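Local coordinates for histidinol-phosphatase (Listeria monocytogenes serotype 4b str. H7858, PDB 6NLR), which probably hydrolyses histidinol phosphate to histidinol and phosphate in histidine biosynthesis, using a trinuclear metal centre held in a PHP-type barrel, at residues S45-N50 with D95-Y100; S121-E126 with M179-L184; D102-F107 with A169-F174; F136-Y141 with Q186-F191. One frame throughout, in Å; residues are numbered along the deposited sequence.

Interaction 1: S45-N50 with D95-Y100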
# COMPACT_ATOMS: atom_id res chain seq x y z
N SER A 45 -0.67 -14.75 -12.72
CA SER A 45 -1.39 -16.04 -12.69
C SER A 45 -0.45 -17.14 -12.15
O SER A 45 -0.97 -18.05 -11.47
CB SER A 45 -1.98 -16.40 -14.03
OG SER A 45 -0.95 -16.48 -15.01
N GLU A 46 0.86 -17.07 -12.42
CA GLU A 46 1.86 -18.02 -11.86
C GLU A 46 1.92 -17.86 -10.34
O GLU A 46 1.97 -18.87 -9.64
CB GLU A 46 3.27 -17.79 -12.43
CG GLU A 46 3.44 -18.27 -13.85
CD GLU A 46 3.13 -19.75 -14.01
OE1 GLU A 46 3.84 -20.60 -13.39
OE2 GLU A 46 2.16 -20.05 -14.72
N PHE A 47 1.99 -16.63 -9.85
CA PHE A 47 2.02 -16.34 -8.39
C PHE A 47 0.79 -16.95 -7.71
O PHE A 47 0.87 -17.56 -6.65
CB PHE A 47 2.10 -14.82 -8.18
CG PHE A 47 1.98 -14.45 -6.73
CD1 PHE A 47 3.10 -14.47 -5.91
CD2 PHE A 47 0.75 -14.15 -6.18
CE1 PHE A 47 2.98 -14.18 -4.56
CE2 PHE A 47 0.64 -13.84 -4.83
CZ PHE A 47 1.75 -13.87 -4.03
N MSE A 48 -0.37 -16.82 -8.35
CA MSE A 48 -1.63 -17.25 -7.79
C MSE A 48 -1.75 -18.78 -7.72
O MSE A 48 -2.58 -19.30 -6.99
CB MSE A 48 -2.78 -16.66 -8.61
CG MSE A 48 -2.95 -15.16 -8.40
SE MSE A 48 -4.43 -14.45 -9.50
CE MSE A 48 -5.86 -14.00 -8.25
N LYS A 49 -0.91 -19.53 -8.46
CA LYS A 49 -0.86 -20.97 -8.30
C LYS A 49 -0.07 -21.36 -7.04
O LYS A 49 -0.09 -22.55 -6.70
CB LYS A 49 -0.14 -21.66 -9.47
CG LYS A 49 -0.80 -21.45 -10.82
CD LYS A 49 0.08 -21.90 -11.97
CE LYS A 49 -0.43 -21.42 -13.31
NZ LYS A 49 0.28 -22.10 -14.40
N ASN A 50 0.66 -20.43 -6.43
CA ASN A 50 1.70 -20.77 -5.42
C ASN A 50 1.32 -20.19 -4.06
O ASN A 50 2.23 -19.94 -3.26
CB ASN A 50 3.09 -20.34 -5.90
CG ASN A 50 3.60 -21.25 -7.00
OD1 ASN A 50 3.91 -22.41 -6.74
ND2 ASN A 50 3.62 -20.77 -8.23
N ASP A 95 1.71 -4.66 -6.44
CA ASP A 95 2.27 -5.67 -5.51
C ASP A 95 3.74 -5.87 -5.87
O ASP A 95 4.05 -6.11 -7.07
CB ASP A 95 1.51 -6.98 -5.58
CG ASP A 95 0.30 -6.96 -4.68
OD1 ASP A 95 0.45 -7.26 -3.46
OD2 ASP A 95 -0.76 -6.56 -5.18
N TYR A 96 4.62 -5.78 -4.87
CA TYR A 96 5.96 -6.39 -4.94
C TYR A 96 5.76 -7.88 -4.65
O TYR A 96 5.36 -8.25 -3.52
CB TYR A 96 6.98 -5.71 -4.04
CG TYR A 96 8.34 -6.31 -4.24
CD1 TYR A 96 9.03 -6.10 -5.43
CD2 TYR A 96 8.89 -7.17 -3.31
CE1 TYR A 96 10.25 -6.71 -5.67
CE2 TYR A 96 10.13 -7.77 -3.52
CZ TYR A 96 10.80 -7.54 -4.71
OH TYR A 96 11.99 -8.13 -4.92
N LEU A 97 5.96 -8.71 -5.68
CA LEU A 97 5.82 -10.19 -5.59
C LEU A 97 7.22 -10.80 -5.60
O LEU A 97 7.89 -10.81 -6.66
CB LEU A 97 4.96 -10.67 -6.77
CG LEU A 97 3.53 -10.12 -6.83
CD1 LEU A 97 2.82 -10.61 -8.09
CD2 LEU A 97 2.72 -10.48 -5.58
N ILE A 98 7.66 -11.25 -4.42
CA ILE A 98 9.02 -11.83 -4.21
C ILE A 98 9.18 -13.03 -5.14
O ILE A 98 8.31 -13.93 -5.12
CB ILE A 98 9.21 -12.20 -2.72
CG1 ILE A 98 9.18 -10.95 -1.84
CG2 ILE A 98 10.49 -13.01 -2.51
CD1 ILE A 98 8.79 -11.21 -0.41
N GLY A 99 10.21 -12.99 -6.00
CA GLY A 99 10.51 -14.04 -6.98
C GLY A 99 9.77 -13.84 -8.29
O GLY A 99 9.97 -14.66 -9.18
N TYR A 100 8.92 -12.80 -8.44
CA TYR A 100 8.18 -12.55 -9.70
C TYR A 100 8.49 -11.15 -10.27
O TYR A 100 7.60 -10.53 -10.91
CB TYR A 100 6.68 -12.76 -9.46
CG TYR A 100 6.34 -14.19 -9.15
CD1 TYR A 100 6.51 -14.70 -7.88
CD2 TYR A 100 5.90 -15.06 -10.14
CE1 TYR A 100 6.22 -16.01 -7.58
CE2 TYR A 100 5.60 -16.38 -9.86
CZ TYR A 100 5.77 -16.86 -8.57
OH TYR A 100 5.50 -18.15 -8.26
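F47 presents one face of its ring to L97 and its edge to Y100. The methyl CD2 of L97 stands over the centre of that face, 3.8 Å from the F47 ring centroid, while Y100 CE1 lies at the F47 rim, in the plane of the ring. Y100 in turn offers a face: F47 CB covers the centre of it, 4.1 Å from the Y100 centroid, and E46 CB and N50 ND2 sit near the ring plane at its edge. The two aromatic groups thus form a T-shaped pair, with centroids 5.6 Å apart and planes at 87°. F47 CG, anti to the backbone N (chi1 174°), projects toward the loop 95-100, where the ring meets both partners.

Contact changes character towards the outside. N50 ND2 donates to E46 O at 2.9 Å and also lies 3.2 Å from Y100 OH. K49 N reaches the same E46 oxygen from the opposite face of its plane, so that one carbonyl ties the end of the helix to the N50 amide. On the exposed rim, K49 NZ forms a salt bridge of 2.8 Å with E46 OE2.

F124 continues the aromatic cluster by meeting F47 edge-to-face, and F131 also meets the F47 ring. L97 to Y100 form a type II turn, with G99 at positive phi, and Y100 occupies the N-cap position of helix 101-111. This is a beta-alpha loop of a TIM-like barrel, leading from strand 87-95 into its helix and covered by a short helix from the preceding crossover.

Interaction 2: S121-E126 with M179-L184. With MN (manganese (II) ion), chain E.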
# COMPACT_ATOMS: atom_id res chain seq x y z
N SER A 121 3.73 -1.74 -3.06
CA SER A 121 3.27 -2.28 -1.77
C SER A 121 3.63 -3.76 -1.64
O SER A 121 3.42 -4.52 -2.61
CB SER A 121 1.79 -2.09 -1.62
OG SER A 121 1.51 -0.72 -1.45
N LEU A 122 4.07 -4.16 -0.46
CA LEU A 122 4.24 -5.59 -0.09
C LEU A 122 3.00 -6.06 0.69
O LEU A 122 2.74 -5.54 1.81
CB LEU A 122 5.52 -5.72 0.72
CG LEU A 122 5.89 -7.15 1.10
CD1 LEU A 122 6.34 -7.94 -0.13
CD2 LEU A 122 6.95 -7.15 2.18
N HIS A 123 2.30 -7.07 0.16
CA HIS A 123 1.06 -7.65 0.76
C HIS A 123 1.20 -9.15 1.02
O HIS A 123 0.35 -9.69 1.75
CB HIS A 123 -0.17 -7.42 -0.12
CG HIS A 123 -0.54 -5.99 -0.36
ND1 HIS A 123 -0.61 -5.46 -1.64
CD2 HIS A 123 -0.83 -4.98 0.48
CE1 HIS A 123 -0.94 -4.18 -1.57
NE2 HIS A 123 -1.06 -3.86 -0.29
N PHE A 124 2.19 -9.82 0.43
CA PHE A 124 2.35 -11.29 0.48
C PHE A 124 3.79 -11.64 0.84
O PHE A 124 4.73 -11.02 0.30
CB PHE A 124 1.98 -11.93 -0.86
CG PHE A 124 0.54 -11.78 -1.27
CD1 PHE A 124 -0.42 -12.67 -0.82
CD2 PHE A 124 0.17 -10.77 -2.16
CE1 PHE A 124 -1.74 -12.54 -1.23
CE2 PHE A 124 -1.16 -10.63 -2.55
CZ PHE A 124 -2.10 -11.51 -2.07
N LEU A 125 3.96 -12.61 1.73
CA LEU A 125 5.26 -13.22 2.08
C LEU A 125 5.15 -14.72 1.91
O LEU A 125 4.03 -15.26 2.01
CB LEU A 125 5.56 -12.96 3.55
CG LEU A 125 6.10 -11.59 3.91
CD1 LEU A 125 6.26 -11.51 5.43
CD2 LEU A 125 7.41 -11.34 3.19
N GLU A 126 6.28 -15.38 1.72
CA GLU A 126 6.37 -16.85 1.84
C GLU A 126 5.89 -17.24 3.24
O GLU A 126 6.35 -16.61 4.23
CB GLU A 126 7.80 -17.34 1.58
CG GLU A 126 8.04 -18.70 2.19
CD GLU A 126 9.16 -19.51 1.58
OE1 GLU A 126 9.97 -18.90 0.82
OE2 GLU A 126 9.20 -20.72 1.85
N MSE A 179 6.67 4.10 -1.63
CA MSE A 179 6.54 2.78 -1.03
C MSE A 179 5.30 2.79 -0.14
O MSE A 179 5.18 3.66 0.73
CB MSE A 179 7.78 2.41 -0.20
CG MSE A 179 9.11 2.55 -0.95
SE MSE A 179 9.26 1.30 -2.50
CE MSE A 179 8.87 2.49 -4.01
N GLY A 180 4.43 1.81 -0.34
CA GLY A 180 3.16 1.71 0.35
C GLY A 180 3.28 1.25 1.80
O GLY A 180 4.08 0.34 2.07
N HIS A 181 2.49 1.87 2.68
CA HIS A 181 2.28 1.50 4.11
C HIS A 181 3.39 0.59 4.66
O HIS A 181 3.11 -0.59 4.90
CB HIS A 181 0.88 0.85 4.27
CG HIS A 181 0.50 -0.12 3.20
ND1 HIS A 181 1.32 -1.20 2.86
CD2 HIS A 181 -0.61 -0.21 2.42
CE1 HIS A 181 0.71 -1.91 1.91
NE2 HIS A 181 -0.48 -1.32 1.61
N ILE A 182 4.59 1.13 4.97
CA ILE A 182 5.78 0.28 5.26
C ILE A 182 5.80 -0.28 6.70
O ILE A 182 6.89 -0.73 7.12
CB ILE A 182 7.10 0.99 4.95
CG1 ILE A 182 7.32 2.23 5.81
CG2 ILE A 182 7.22 1.26 3.46
CD1 ILE A 182 8.79 2.67 5.87
N SER A 183 4.70 -0.31 7.43
CA SER A 183 4.62 -1.06 8.71
C SER A 183 3.34 -1.91 8.73
O SER A 183 2.70 -2.03 9.81
CB SER A 183 4.68 -0.12 9.90
OG SER A 183 3.59 0.79 9.87
N LEU A 184 2.99 -2.50 7.58
CA LEU A 184 1.74 -3.28 7.41
C LEU A 184 1.77 -4.53 8.32
O LEU A 184 0.71 -5.08 8.60
CB LEU A 184 1.54 -3.69 5.95
CG LEU A 184 0.16 -4.28 5.63
CD1 LEU A 184 -0.92 -3.20 5.72
CD2 LEU A 184 0.15 -4.90 4.24
MN MN E . -1.95 -2.05 0.25
O HOH W 1 5.16 -1.94 1.22
O HOH W 2 3.63 -3.22 3.05
O HOH W 3 -2.61 -2.90 2.31
O HOH W 4 -2.93 -0.56 0.46
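H123 and H181 converge on one manganese ion, each binding it through NE2 at 2.1 Å, and this is the tight part of the contact. Their rings meet rim to rim, with planes at 57°, and the two NE2 atoms lie 3.2 Å apart because the metal draws both in. L184 adds the apolar side of the grip: CD1 covers the centre of one H181 face, and CD2 lies 3.9 Å from H123 CD2. S121 OG passes close to the backbone of G180, 3.4 Å from its CA, and is itself hydrogen-bonded to E93, a third protein ligand of the manganese.

The main chains are joined more loosely, through water. Water 1 accepts from L122 N and donates to G180 O at 2.7 Å; water 2 donates to L122 O at 2.8 Å and, over a longer 3.3 Å, to H181 O. Water 3 is also a ligand of the metal, whereas water 4 lies doubtfully close to it.

H123 ND1 is hydrogen-bonded to D95, a second-shell carboxylate that, with the metal bond, helps to set the ring's rotation and may strengthen NE2 as a ligand. With sulfate bound close to H123, the chemistry is consistent with a metal site that receives a phosphate group.

Interaction 3: D102-F107 with A169-F174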
# COMPACT_ATOMS: atom_id res chain seq x y z
N ASP A 102 10.21 -10.35 -12.83
CA ASP A 102 10.06 -10.36 -14.31
C ASP A 102 8.61 -10.02 -14.66
O ASP A 102 8.40 -9.19 -15.56
CB ASP A 102 10.49 -11.69 -14.95
CG ASP A 102 11.99 -11.96 -14.86
OD1 ASP A 102 12.72 -11.06 -14.41
OD2 ASP A 102 12.41 -13.09 -15.22
N PHE A 103 7.64 -10.66 -14.01
CA PHE A 103 6.20 -10.39 -14.27
C PHE A 103 5.95 -8.90 -14.01
O PHE A 103 5.34 -8.22 -14.83
CB PHE A 103 5.26 -11.24 -13.40
CG PHE A 103 3.86 -10.69 -13.35
CD1 PHE A 103 2.97 -10.93 -14.39
CD2 PHE A 103 3.47 -9.85 -12.32
CE1 PHE A 103 1.70 -10.38 -14.37
CE2 PHE A 103 2.19 -9.29 -12.30
CZ PHE A 103 1.32 -9.56 -13.33
N THR A 104 6.40 -8.38 -12.87
CA THR A 104 6.05 -7.00 -12.45
C THR A 104 6.68 -6.01 -13.43
O THR A 104 6.00 -5.06 -13.83
CB THR A 104 6.46 -6.78 -10.99
OG1 THR A 104 5.85 -7.82 -10.22
CG2 THR A 104 6.07 -5.41 -10.49
N ARG A 105 7.94 -6.24 -13.81
CA ARG A 105 8.71 -5.40 -14.77
C ARG A 105 7.96 -5.39 -16.11
O ARG A 105 7.80 -4.29 -16.68
CB ARG A 105 10.16 -5.90 -14.87
CG ARG A 105 11.06 -5.08 -15.78
CD ARG A 105 12.45 -5.67 -15.96
NE ARG A 105 13.04 -5.99 -14.68
CZ ARG A 105 13.26 -7.22 -14.21
NH1 ARG A 105 12.99 -8.30 -14.93
NH2 ARG A 105 13.78 -7.37 -13.00
N ASP A 106 7.53 -6.56 -16.61
CA ASP A 106 6.81 -6.66 -17.91
C ASP A 106 5.49 -5.89 -17.81
O ASP A 106 5.15 -5.19 -18.76
CB ASP A 106 6.58 -8.11 -18.31
CG ASP A 106 7.85 -8.85 -18.71
OD1 ASP A 106 8.92 -8.19 -18.82
OD2 ASP A 106 7.77 -10.08 -18.90
N PHE A 107 4.78 -6.00 -16.69
CA PHE A 107 3.48 -5.32 -16.49
C PHE A 107 3.72 -3.80 -16.52
O PHE A 107 3.01 -3.07 -17.23
CB PHE A 107 2.81 -5.77 -15.19
CG PHE A 107 1.59 -4.95 -14.85
CD1 PHE A 107 0.35 -5.28 -15.36
CD2 PHE A 107 1.70 -3.81 -14.08
CE1 PHE A 107 -0.76 -4.50 -15.09
CE2 PHE A 107 0.58 -3.04 -13.78
CZ PHE A 107 -0.64 -3.38 -14.31
N ALA A 169 14.64 -3.36 -5.79
CA ALA A 169 14.24 -4.06 -7.04
C ALA A 169 14.40 -3.14 -8.27
O ALA A 169 14.02 -1.96 -8.22
CB ALA A 169 12.83 -4.55 -6.92
N ASP A 170 14.93 -3.70 -9.35
CA ASP A 170 14.92 -3.10 -10.71
C ASP A 170 13.61 -3.53 -11.38
O ASP A 170 13.55 -4.65 -11.89
CB ASP A 170 16.17 -3.56 -11.50
CG ASP A 170 16.04 -3.44 -13.01
OD1 ASP A 170 15.23 -2.60 -13.47
OD2 ASP A 170 16.75 -4.21 -13.74
N LEU A 171 12.59 -2.67 -11.39
CA LEU A 171 11.29 -2.97 -12.05
C LEU A 171 11.11 -2.03 -13.25
O LEU A 171 9.97 -1.79 -13.70
CB LEU A 171 10.18 -2.83 -11.01
CG LEU A 171 10.31 -3.79 -9.81
CD1 LEU A 171 9.21 -3.57 -8.80
CD2 LEU A 171 10.32 -5.25 -10.26
N GLY A 172 12.22 -1.52 -13.76
CA GLY A 172 12.27 -0.69 -14.97
C GLY A 172 11.89 0.77 -14.69
O GLY A 172 11.73 1.14 -13.51
N LEU A 173 11.71 1.55 -15.74
CA LEU A 173 11.54 3.02 -15.70
C LEU A 173 10.25 3.38 -14.97
O LEU A 173 10.22 4.44 -14.34
CB LEU A 173 11.51 3.52 -17.14
CG LEU A 173 11.24 5.01 -17.33
CD1 LEU A 173 12.23 5.87 -16.53
CD2 LEU A 173 11.31 5.34 -18.81
N PHE A 174 9.21 2.54 -15.06
CA PHE A 174 7.84 2.86 -14.56
C PHE A 174 7.62 2.30 -13.15
O PHE A 174 6.49 2.38 -12.67
CB PHE A 174 6.80 2.38 -15.58
CG PHE A 174 6.97 3.04 -16.92
CD1 PHE A 174 6.55 4.35 -17.13
CD2 PHE A 174 7.57 2.36 -17.98
CE1 PHE A 174 6.71 4.95 -18.38
CE2 PHE A 174 7.72 2.96 -19.22
CZ PHE A 174 7.30 4.26 -19.41
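R105, in residues 102-107 of helix 101-111, meets L171 on an irregular segment that passes beside it, the two CA atoms 4.5 Å apart. The R105 side chain carries the polar part. It is extended as far as CD and then bends at chi3 (-50°), which sets NE beside the loop backbone. Both NE, at 3.1 Å, and NH2, at 2.9 Å, donate to D170 O, a side-on grip on one carbonyl oxygen that lies in the guanidinium plane. NH2 approaches nearly along the C=O axis, whereas NE comes from a direction tilted 34° from the carbonyl plane. The remaining nitrogen, R105 NH1, makes a salt bridge with D102 OD1 at 2.8 Å, one turn back on the helix, so that all three guanidinium nitrogens are engaged. D170 OD1 turns to its own chain, accepting from G172 N at 3.2 Å in an Asx turn that bends the loop at a glycine of positive phi.

The apolar part lies further in, where T104 CG2 touches L171 CD1 at 4.0 Å. L171 also packs on E101 and L108, which extends this contact along helix 101-111. The loop begins where helix 152-168 ends and leads to strand 178-179, so the pairing joins that connection to the flank of the helix following strand 87-95.

Interaction 4: F136-Y141 with Q186-F191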
# COMPACT_ATOMS: atom_id res chain seq x y z
N PHE A 136 -4.90 -9.94 5.32
CA PHE A 136 -6.27 -10.45 5.13
C PHE A 136 -7.00 -10.52 6.49
O PHE A 136 -8.09 -9.98 6.61
CB PHE A 136 -6.29 -11.79 4.39
CG PHE A 136 -7.69 -12.27 4.15
CD1 PHE A 136 -8.50 -11.66 3.18
CD2 PHE A 136 -8.24 -13.28 4.93
CE1 PHE A 136 -9.81 -12.08 3.00
CE2 PHE A 136 -9.56 -13.67 4.77
CZ PHE A 136 -10.34 -13.08 3.80
N SER A 137 -6.45 -11.19 7.48
CA SER A 137 -7.12 -11.32 8.80
C SER A 137 -6.09 -11.73 9.84
O SER A 137 -5.05 -12.36 9.47
CB SER A 137 -8.28 -12.29 8.76
OG SER A 137 -7.80 -13.63 8.91
N ALA A 138 -6.36 -11.40 11.10
CA ALA A 138 -5.48 -11.73 12.24
C ALA A 138 -5.20 -13.25 12.25
O ALA A 138 -4.02 -13.63 12.41
CB ALA A 138 -6.12 -11.27 13.52
N GLU A 139 -6.24 -14.08 12.11
CA GLU A 139 -6.12 -15.55 12.24
C GLU A 139 -5.29 -16.08 11.05
O GLU A 139 -4.41 -16.95 11.25
CB GLU A 139 -7.49 -16.21 12.32
CG GLU A 139 -8.26 -15.83 13.57
CD GLU A 139 -9.09 -14.54 13.55
OE1 GLU A 139 -9.10 -13.79 12.52
OE2 GLU A 139 -9.76 -14.28 14.57
N ASP A 140 -5.54 -15.55 9.86
CA ASP A 140 -4.82 -16.00 8.65
C ASP A 140 -3.36 -15.56 8.75
O ASP A 140 -2.47 -16.36 8.37
CB ASP A 140 -5.52 -15.49 7.39
CG ASP A 140 -4.83 -15.95 6.13
OD1 ASP A 140 -5.01 -17.16 5.78
OD2 ASP A 140 -4.11 -15.13 5.54
N TYR A 141 -3.11 -14.36 9.30
CA TYR A 141 -1.74 -13.83 9.49
C TYR A 141 -1.00 -14.67 10.53
O TYR A 141 0.19 -14.97 10.33
CB TYR A 141 -1.75 -12.36 9.92
CG TYR A 141 -0.40 -11.69 9.98
CD1 TYR A 141 0.40 -11.59 8.86
CD2 TYR A 141 0.09 -11.15 11.16
CE1 TYR A 141 1.64 -10.96 8.90
CE2 TYR A 141 1.32 -10.51 11.23
CZ TYR A 141 2.10 -10.42 10.09
OH TYR A 141 3.33 -9.83 10.13
N GLN A 186 2.02 -4.42 11.29
CA GLN A 186 1.33 -3.97 12.54
C GLN A 186 -0.20 -3.99 12.40
O GLN A 186 -0.89 -3.63 13.36
CB GLN A 186 1.81 -2.58 12.96
CG GLN A 186 3.32 -2.45 13.08
CD GLN A 186 3.95 -3.46 14.01
OE1 GLN A 186 4.92 -4.14 13.66
NE2 GLN A 186 3.42 -3.56 15.23
N LYS A 187 -0.73 -4.41 11.25
CA LYS A 187 -2.19 -4.30 11.00
C LYS A 187 -2.99 -5.10 12.04
O LYS A 187 -4.09 -4.64 12.39
CB LYS A 187 -2.57 -4.75 9.59
CG LYS A 187 -4.06 -4.67 9.31
CD LYS A 187 -4.43 -4.93 7.89
CE LYS A 187 -5.92 -4.86 7.63
NZ LYS A 187 -6.18 -5.10 6.20
N PHE A 188 -2.47 -6.23 12.54
CA PHE A 188 -3.20 -7.09 13.52
C PHE A 188 -2.47 -7.12 14.86
O PHE A 188 -2.65 -8.07 15.65
CB PHE A 188 -3.41 -8.47 12.92
CG PHE A 188 -4.15 -8.44 11.61
CD1 PHE A 188 -5.44 -7.92 11.53
CD2 PHE A 188 -3.54 -8.89 10.46
CE1 PHE A 188 -6.10 -7.86 10.32
CE2 PHE A 188 -4.22 -8.88 9.26
CZ PHE A 188 -5.49 -8.36 9.19
N GLN A 189 -1.66 -6.08 15.08
CA GLN A 189 -0.86 -5.84 16.30
C GLN A 189 -1.51 -6.40 17.56
O GLN A 189 -0.88 -7.19 18.32
CB GLN A 189 -0.89 -4.32 16.50
CG GLN A 189 0.46 -3.75 16.67
CD GLN A 189 0.44 -2.26 16.53
OE1 GLN A 189 1.48 -1.75 16.19
NE2 GLN A 189 -0.67 -1.58 16.80
N GLN A 190 -2.72 -5.94 17.83
CA GLN A 190 -3.36 -6.10 19.16
C GLN A 190 -3.80 -7.57 19.32
O GLN A 190 -3.89 -8.01 20.45
CB GLN A 190 -4.46 -5.06 19.34
CG GLN A 190 -3.97 -3.59 19.21
CD GLN A 190 -3.09 -2.96 20.30
OE1 GLN A 190 -2.67 -3.56 21.31
NE2 GLN A 190 -2.78 -1.68 20.09
N PHE A 191 -3.98 -8.31 18.22
CA PHE A 191 -4.31 -9.76 18.25
C PHE A 191 -3.15 -10.51 18.91
O PHE A 191 -3.38 -11.55 19.54
CB PHE A 191 -4.60 -10.32 16.86
CG PHE A 191 -5.12 -11.74 16.85
CD1 PHE A 191 -6.46 -12.01 17.11
CD2 PHE A 191 -4.28 -12.81 16.53
CE1 PHE A 191 -6.92 -13.32 17.09
CE2 PHE A 191 -4.75 -14.11 16.52
CZ PHE A 191 -6.07 -14.37 16.79
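Apolar packing of two phenylalanines, F188 and F191, against the first turn of helix 138-149 joins that helix to the loop between strand 178-179 and helix 201-217. F188 lies flat on the backbone: A138 N is 3.4 Å above its ring plane, over the centre, and S137 C stands above the same face nearer the rim. K187 CG covers the opposite face, so the ring is sandwiched between its own neighbour and the start of the helix. The closeness is notable at the ring tip, where F188 CZ comes within 3.4 Å of S137 CA. Y141, one turn on, adds its CB against F188 CD2 at 3.9 Å.

F191 meets the A138 methyl itself. Its ring receives A138 CB over one face, 3.8 Å from the centroid and 23° off the normal, while F191 CG, anti to the backbone N (chi1 -172°), lies 3.5 Å from that CB. E139 OE2 comes obliquely to F191 CE1, at 3.9 Å.

S137 is the N-cap residue of the helix, its OG accepting from D140 N at 3.1 Å. K187 NZ is hydrogen-bonded to D135 O, two residues before the cap, and D140 pairs with R132 on strand 130-133. The arrangement is that of a capped helix N-terminus whose first turn is covered by aromatic rings from a barrel loop.

How the interactions relate
Burial separates interaction 2 from the others: it is wholly buried near the centre of the chain, whereas interactions 1, 3 and 4 each run from a buried part to an exposed rim, about 16 to 17 Å from that centre. Metal coordination and bridging waters dominate interaction 2, aromatic and apolar packing interactions 1 and 4, and a guanidinium grip on a carbonyl interaction 3. Interactions 1 and 2 lie on neighbouring elements, the loop after strand 87-95 and the strand 117-127, and touch through D95 and H123, Y96 and S121, and F47 and F124. Y96 also packs on A169 and L171 of interaction 3. Interaction 4 merely adjoins interaction 2 in sequence and lies across the chain's centre from interaction 3.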